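Local structure of periplasmic binding protein (Veillonella parvula, 4N01) at residues 108-112 with 113-117; 201-204 with 205-208; 309-312 with 313-316. The protein probably captures a solute in the periplasm, in the cleft between its two alpha/beta lobes, and hands it on to a membrane transporter. One frame throughout, in Å; residues are numbered along the deposited sequence. Where two conformers were deposited one is given.

Overall arrangement
The three contacts follow one another in series along the chain: none nests within another or crosses it, and each closes a turn of a few residues. Interaction 1 comes first, turning the chain from strand 109-111, an outermost strand of the five-stranded parallel sheet, toward helix 117-121. Interaction 2 lies on the opposite side of the chain's centre, where long helix 182-203 ends and the chain heads for strand 209-214 of the four-stranded sheet. Interaction 3, near the middle of the molecule, follows the last strand of that sheet, 306-309, through helix 311-314. Its centre lies about 22 Å from that of interaction 1 and about 23 Å from that of interaction 2.

Interaction 1. Residues 108-112 with 113-117; sequences KVLSD and KWPSY
Ser111 reaches forward to both Lys113 and Pro115, showing how one small polar side chain can shape the exit from a strand. Its OG sits anti to its own backbone nitrogen (chi1 174°), a setting that swings the hydroxyl over the following backbone. There OG accepts the amide hydrogen of Lys113 N at 3.0 Å, the bond that defines an ST turn, although the bond is bent (138° at the hydrogen). The same hydroxyl donates only weakly to Trp114 O, 3.5 Å from OG.

The closely packed side lies beside this polar link. Ser111 CB comes within 3.6 Å of Pro115 N and 4.0 Å of Pro115 CB, and the proline ring meets Leu110 with CB against CB, also at 4.0 Å. Pro115 is buried and touches Ala90 of the neighbouring strand 86-90, so the turn folds back against the second strand of the sheet.

On the solvent side little is packed. Asp112 and Lys113, both exposed, turn their side chains away from the contact, and the lysine continues outward as an extended chain. Trp114 leaves the turn in order to pack, meeting Phe91 edge to face and lying beside a bound glycerol, which may mark a pocket. Farther along, Ser116 caps helix 117-121 through its OG bond to Val119 N.

With one bent but ordinary bond and one weak one, the hydroxyl of Ser111 serves as both acceptor and donor, and the chemistry implies a bend fixed mainly through the backbone amide of Lys113, with apolar contact beside it.

Interaction 2. Residues 201-204 with 205-208; sequences NKLK and DLPR
Leu203 and Leu206 mark the ends of a type II beta turn that takes the chain off helix 182-203 and toward strand 209-214. The turn illustrates how a chain can leave a helix: Lys204 takes an extended psi, and Asp205, the third residue, a positive phi of 70°. The chain thereby folds back far enough for Leu206 N to donate to Leu203 O at 3.1 Å, in a bond that is nearly straight (164° at the hydrogen).

The two leucines then meet beside the bond. In Leu206, CG lies anti to the carbonyl carbon and beside the backbone nitrogen, which sends the side chain back along the helix end: CB rests 3.5 Å from Leu203 O, and CD1 reaches 3.6 Å from Lys202 O. That same CD1 touches Leu203 CD2 at 4.0 Å, the two side chains crossing at about a right angle. Leu203 shares the same first-torsion setting, but it faces inward, packing on Ala328 and His332 of helix 320-332, while both leucines touch Ile334. The apolar side of the turn therefore lies against the C-terminal part of the chain.

The outer side is exposed and polar. Here Lys204 and Asp205 run side by side and point the same way. The lysine is unusual in its first torsion, -145°, which falls off the staggered positions, and its chain bends again at the second. The bent chain brings its aliphatic part along the carboxylate, with CD 3.5 Å from Asp205 OD2, whereas the oppositely charged NZ stays 4.7 Å from Asp205 OD2.

Interaction 3. Residues 309-312 with 313-316; sequences VKLS and EITP
Leu311 and Thr315 are joined by a short bond in which Thr315 OG1 gives its hydrogen to Leu311 O at 2.7 Å. The threonine hydroxyl stands between its own backbone nitrogen and carbonyl carbon (chi1 55°), which directs it back at that carbonyl. Ile314 N uses the same oxygen from the opposite face of the carbonyl plane, at 3.2 Å, so Leu311 O is gripped by two donors.

A second pair of bonds joins Lys310 and Glu313 in both directions. Glu313 N donates to Lys310 O at 2.9 Å, and Lys310 N donates in turn to Glu313 OE1, also at 2.9 Å and close to straight (166°). The backbone N-H of Lys310 meets the carboxylate from above its plane, 47° out. This return bond recalls one half of a capping box, and the backbone bonds, each spanning three residues, make helix 311-314 a brief turn between strand 306-309 and helix 320-332. The other carboxylate oxygen, OE2, forms a salt bridge with Arg326 of the latter helix; Lys310 NZ is taken by Asp271 O, and Ser312 OG is hydrogen-bonded to Glu94.

Beyond the turn a water donates to Ser312 O at 2.8 Å and to Pro316 O at 2.9 Å, linking two carbonyls. On the apolar flank Val309 CG2 meets Ile314 CD1 at 4.0 Å, the side chains crossing at about a right angle.

Interaction 1. Residues 108-112 with 113-117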
loop_
_atom_site.group_PDB
_atom_site.type_symbol
_atom_site.label_atom_id
_atom_site.label_comp_id
_atom_site.label_asym_id
_atom_site.label_seq_id
_atom_site.Cartn_x
_atom_site.Cartn_y
_atom_site.Cartn_z
ATOM N N LYS A 108 2.100 12.258 -17.803
ATOM C CA LYS A 108 3.359 12.965 -17.581
ATOM C C LYS A 108 3.962 12.646 -16.204
ATOM O O LYS A 108 3.266 12.684 -15.185
ATOM C CB LYS A 108 3.113 14.469 -17.700
ATOM C CG LYS A 108 4.338 15.357 -17.499
ATOM C CD LYS A 108 3.939 16.822 -17.680
ATOM C CE LYS A 108 5.134 17.759 -17.603
ATOM N NZ LYS A 108 6.110 17.532 -18.703
ATOM N N VAL A 109 5.248 12.309 -16.186
ATOM C CA VAL A 109 5.980 12.096 -14.946
ATOM C C VAL A 109 6.637 13.402 -14.503
ATOM O O VAL A 109 7.475 13.945 -15.217
ATOM C CB VAL A 109 7.051 11.013 -15.135
ATOM C CG1 VAL A 109 7.887 10.873 -13.866
ATOM C CG2 VAL A 109 6.381 9.683 -15.490
ATOM N N LEU A 110 6.249 13.914 -13.336
ATOM C CA LEU A 110 6.718 15.230 -12.888
ATOM C C LEU A 110 8.097 15.161 -12.259
ATOM O O LEU A 110 8.882 16.101 -12.358
ATOM C CB LEU A 110 5.732 15.846 -11.884
ATOM C CG LEU A 110 4.323 16.111 -12.417
ATOM C CD1 LEU A 110 3.446 16.747 -11.348
ATOM C CD2 LEU A 110 4.374 16.978 -13.665
ATOM N N SER A 111 8.383 14.036 -11.613
ATOM C CA SER A 111 9.631 13.851 -10.887
ATOM C C SER A 111 9.787 12.390 -10.503
ATOM O O SER A 111 8.794 11.685 -10.315
ATOM C CB SER A 111 9.632 14.709 -9.618
ATOM O OG SER A 111 10.780 14.439 -8.832
ATOM N N ASP A 112 11.033 11.939 -10.382
ATOM C CA ASP A 112 11.307 10.584 -9.918
ATOM C C ASP A 112 11.042 10.495 -8.423
ATOM O O ASP A 112 10.790 9.413 -7.891
ATOM C CB ASP A 112 12.751 10.183 -10.235
ATOM C CG ASP A 112 13.060 10.251 -11.722
ATOM O OD1 ASP A 112 14.224 10.537 -12.075
ATOM O OD2 ASP A 112 12.134 10.025 -12.534
ATOM N N LYS A 113 11.117 11.641 -7.747
ATOM C CA LYS A 113 10.673 11.753 -6.353
ATOM C C LYS A 113 9.489 12.711 -6.285
ATOM O O LYS A 113 8.536 12.565 -7.053
ATOM C CB LYS A 113 11.819 12.216 -5.450
ATOM C CG LYS A 113 12.879 11.152 -5.208
ATOM C CD LYS A 113 13.947 11.640 -4.238
ATOM C CE LYS A 113 15.018 10.582 -4.012
ATOM N NZ LYS A 113 16.213 11.131 -3.312
ATOM N N TRP A 114 9.530 13.685 -5.380
ATOM C CA TRP A 114 8.488 14.715 -5.374
ATOM C C TRP A 114 8.936 15.947 -6.141
ATOM O O TRP A 114 10.084 16.372 -6.024
ATOM C CB TRP A 114 8.093 15.108 -3.949
ATOM C CG TRP A 114 7.334 14.044 -3.223
ATOM C CD1 TRP A 114 6.211 13.392 -3.654
ATOM C CD2 TRP A 114 7.620 13.533 -1.920
ATOM N NE1 TRP A 114 5.790 12.493 -2.699
ATOM C CE2 TRP A 114 6.641 12.561 -1.626
ATOM C CE3 TRP A 114 8.619 13.797 -0.972
ATOM C CZ2 TRP A 114 6.629 11.855 -0.422
ATOM C CZ3 TRP A 114 8.609 13.096 0.220
ATOM C CH2 TRP A 114 7.619 12.133 0.485
ATOM N N PRO A 115 8.023 16.532 -6.927
ATOM C CA PRO A 115 8.382 17.723 -7.703
ATOM C C PRO A 115 8.429 18.976 -6.823
ATOM O O PRO A 115 7.784 19.013 -5.773
ATOM C CB PRO A 115 7.229 17.838 -8.708
ATOM C CG PRO A 115 6.054 17.236 -7.989
ATOM C CD PRO A 115 6.612 16.143 -7.105
ATOM N N SER A 116 9.185 19.983 -7.250
ATOM C CA SER A 116 9.176 21.281 -6.585
ATOM C C SER A 116 7.799 21.903 -6.762
ATOM O O SER A 116 7.038 21.488 -7.638
ATOM C CB SER A 116 10.227 22.204 -7.194
ATOM O OG SER A 116 9.844 22.610 -8.497
ATOM N N TYR A 117 7.478 22.894 -5.935
ATOM C CA TYR A 117 6.198 23.595 -6.044
ATOM C C TYR A 117 6.023 24.165 -7.454
ATOM O O TYR A 117 4.934 24.109 -8.021
ATOM C CB TYR A 117 6.103 24.698 -4.978
ATOM C CG TYR A 117 4.965 25.684 -5.157
ATOM C CD1 TYR A 117 3.685 25.400 -4.689
ATOM C CD2 TYR A 117 5.178 26.916 -5.773
ATOM C CE1 TYR A 117 2.645 26.308 -4.843
ATOM C CE2 TYR A 117 4.145 27.829 -5.932
ATOM C CZ TYR A 117 2.884 27.518 -5.463
ATOM O OH TYR A 117 1.860 28.418 -5.618
#

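Interaction 2. Residues 201-204 with 205-208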
loop_
_atom_site.group_PDB
_atom_site.type_symbol
_atom_site.label_atom_id
_atom_site.label_comp_id
_atom_site.label_asym_id
_atom_site.label_seq_id
_atom_site.Cartn_x
_atom_site.Cartn_y
_atom_site.Cartn_z
ATOM N N ASN A 201 -12.572 -19.537 0.928
ATOM C CA ASN A 201 -13.237 -20.840 0.879
ATOM C C ASN A 201 -12.256 -22.007 0.852
ATOM O O ASN A 201 -12.503 -23.039 1.471
ATOM C CB ASN A 201 -14.213 -20.926 -0.304
ATOM C CG ASN A 201 -15.576 -20.347 0.030
ATOM O OD1 ASN A 201 -15.995 -20.359 1.188
ATOM N ND2 ASN A 201 -16.274 -19.834 -0.982
ATOM N N LYS A 202 -11.142 -21.839 0.143
ATOM C CA LYS A 202 -10.072 -22.842 0.146
ATOM C C LYS A 202 -9.357 -22.947 1.496
ATOM O O LYS A 202 -8.740 -23.963 1.789
ATOM C CB LYS A 202 -9.034 -22.517 -0.936
ATOM C CG LYS A 202 -9.417 -22.915 -2.353
ATOM C CD LYS A 202 -9.441 -24.427 -2.516
ATOM C CE LYS A 202 -9.546 -24.835 -3.982
ATOM N NZ LYS A 202 -10.713 -24.219 -4.665
ATOM N N LEU A 203 -9.423 -21.893 2.304
ATOM C CA LEU A 203 -8.684 -21.851 3.564
ATOM C C LEU A 203 -9.512 -22.299 4.755
ATOM O O LEU A 203 -8.982 -22.442 5.857
ATOM C CB LEU A 203 -8.167 -20.441 3.838
ATOM C CG LEU A 203 -7.175 -19.921 2.803
ATOM C CD1 LEU A 203 -6.719 -18.523 3.165
ATOM C CD2 LEU A 203 -5.986 -20.878 2.746
ATOM N N LYS A 204 -10.805 -22.508 4.534
ATOM C CA LYS A 204 -11.694 -22.934 5.607
ATOM C C LYS A 204 -11.136 -24.197 6.268
ATOM O O LYS A 204 -10.790 -25.160 5.581
ATOM C CB LYS A 204 -13.105 -23.193 5.071
ATOM C CG LYS A 204 -14.204 -22.822 6.059
ATOM C CD LYS A 204 -15.301 -23.880 6.099
ATOM C CE LYS A 204 -16.470 -23.442 6.969
ATOM N NZ LYS A 204 -17.718 -24.174 6.616
ATOM N N ASP A 205 -10.998 -24.157 7.590
ATOM C CA ASP A 205 -10.588 -25.329 8.373
ATOM C C ASP A 205 -9.128 -25.761 8.173
ATOM O O ASP A 205 -8.746 -26.860 8.577
ATOM C CB ASP A 205 -11.529 -26.516 8.130
ATOM C CG ASP A 205 -12.964 -26.210 8.507
ATOM O OD1 ASP A 205 -13.182 -25.525 9.531
ATOM O OD2 ASP A 205 -13.877 -26.656 7.777
ATOM N N LEU A 206 -8.324 -24.902 7.552
ATOM C CA LEU A 206 -6.866 -25.052 7.597
ATOM C C LEU A 206 -6.336 -24.237 8.776
ATOM O O LEU A 206 -6.867 -23.169 9.079
ATOM C CB LEU A 206 -6.208 -24.563 6.299
ATOM C CG LEU A 206 -6.651 -25.250 5.002
ATOM C CD1 LEU A 206 -5.824 -24.738 3.826
ATOM C CD2 LEU A 206 -6.545 -26.763 5.129
ATOM N N PRO A 207 -5.283 -24.731 9.446
ATOM C CA PRO A 207 -4.724 -24.020 10.609
ATOM C C PRO A 207 -4.155 -22.651 10.260
ATOM O O PRO A 207 -3.595 -22.475 9.175
ATOM C CB PRO A 207 -3.582 -24.935 11.080
ATOM C CG PRO A 207 -3.276 -25.828 9.897
ATOM C CD PRO A 207 -4.600 -26.011 9.190
ATOM N N ARG A 208 -4.281 -21.689 11.173
ATOM C CA ARG A 208 -3.722 -20.367 10.937
ATOM C C ARG A 208 -2.212 -20.437 11.153
ATOM O O ARG A 208 -1.719 -21.321 11.853
ATOM C CB ARG A 208 -4.345 -19.346 11.901
ATOM C CG ARG A 208 -5.878 -19.317 11.872
ATOM C CD ARG A 208 -6.425 -18.199 12.749
ATOM N NE ARG A 208 -6.005 -16.889 12.254
ATOM C CZ ARG A 208 -6.654 -16.209 11.318
ATOM N NH1 ARG A 208 -7.750 -16.725 10.770
ATOM N NH2 ARG A 208 -6.205 -15.023 10.921
#

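Interaction 3. Residues 309-312 with 313-316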
loop_
_atom_site.group_PDB
_atom_site.type_symbol
_atom_site.label_atom_id
_atom_site.label_comp_id
_atom_site.label_asym_id
_atom_site.label_seq_id
_atom_site.Cartn_x
_atom_site.Cartn_y
_atom_site.Cartn_z
ATOM N N VAL A 309 7.666 -10.497 -0.993
ATOM C CA VAL A 309 6.613 -9.572 -1.429
ATOM C C VAL A 309 7.220 -8.259 -1.868
ATOM O O VAL A 309 8.362 -7.951 -1.525
ATOM C CB VAL A 309 5.599 -9.242 -0.302
ATOM C CG1 VAL A 309 4.861 -10.494 0.163
ATOM C CG2 VAL A 309 6.299 -8.532 0.876
ATOM N N LYS A 310 6.452 -7.487 -2.629
ATOM C CA LYS A 310 6.755 -6.080 -2.830
ATOM C C LYS A 310 5.943 -5.307 -1.811
ATOM O O LYS A 310 4.835 -5.718 -1.454
ATOM C CB LYS A 310 6.354 -5.631 -4.231
ATOM C CG LYS A 310 7.050 -6.406 -5.342
ATOM C CD LYS A 310 8.552 -6.185 -5.302
ATOM C CE LYS A 310 8.890 -4.768 -5.746
ATOM N NZ LYS A 310 10.372 -4.507 -5.718
ATOM N N LEU A 311 6.482 -4.185 -1.350
ATOM C CA LEU A 311 5.783 -3.356 -0.366
ATOM C C LEU A 311 4.421 -2.900 -0.905
ATOM O O LEU A 311 3.463 -2.769 -0.142
ATOM C CB LEU A 311 6.647 -2.148 -0.011
ATOM C CG LEU A 311 6.186 -1.283 1.158
ATOM C CD1 LEU A 311 6.273 -2.072 2.453
ATOM C CD2 LEU A 311 7.019 -0.006 1.230
ATOM N N SER A 312 4.339 -2.676 -2.213
ATOM C CA SER A 312 3.093 -2.254 -2.860
ATOM C C SER A 312 1.969 -3.281 -2.708
ATOM O O SER A 312 0.788 -2.936 -2.818
ATOM C CB SER A 312 3.329 -1.999 -4.339
ATOM O OG SER A 312 3.666 -3.211 -4.994
ATOM N N GLU A 313 2.344 -4.537 -2.467
ATOM C CA GLU A 313 1.389 -5.634 -2.360
ATOM C C GLU A 313 0.739 -5.724 -0.998
ATOM O O GLU A 313 -0.365 -6.258 -0.869
ATOM C CB GLU A 313 2.097 -6.969 -2.654
ATOM C CG GLU A 313 2.425 -7.166 -4.132
ATOM C CD GLU A 313 3.239 -8.420 -4.397
ATOM O OE1 GLU A 313 4.037 -8.828 -3.518
ATOM O OE2 GLU A 313 3.077 -9.012 -5.487
ATOM N N ILE A 314 1.425 -5.215 0.021
ATOM C CA ILE A 314 0.928 -5.323 1.401
ATOM C C ILE A 314 0.585 -3.978 2.027
ATOM O O ILE A 314 0.333 -3.888 3.230
ATOM C CB ILE A 314 1.920 -6.090 2.326
ATOM C CG1 ILE A 314 3.318 -5.463 2.263
ATOM C CG2 ILE A 314 1.960 -7.558 1.956
ATOM C CD1 ILE A 314 4.287 -6.014 3.307
ATOM N N THR A 315 0.588 -2.933 1.202
ATOM C CA THR A 315 0.161 -1.607 1.622
ATOM C C THR A 315 -0.991 -1.173 0.697
ATOM O O THR A 315 -1.220 -1.811 -0.340
ATOM C CB THR A 315 1.331 -0.612 1.590
ATOM O OG1 THR A 315 1.906 -0.615 0.281
ATOM C CG2 THR A 315 2.384 -1.015 2.623
ATOM N N PRO A 316 -1.729 -0.113 1.069
ATOM C CA PRO A 316 -2.944 0.227 0.314
ATOM C C PRO A 316 -2.679 0.458 -1.173
ATOM O O PRO A 316 -1.629 0.991 -1.530
ATOM C CB PRO A 316 -3.391 1.532 0.965
ATOM C CG PRO A 316 -2.953 1.383 2.397
ATOM C CD PRO A 316 -1.617 0.686 2.307
HETATM O O HOH W 1 0.193 -0.234 -3.401
#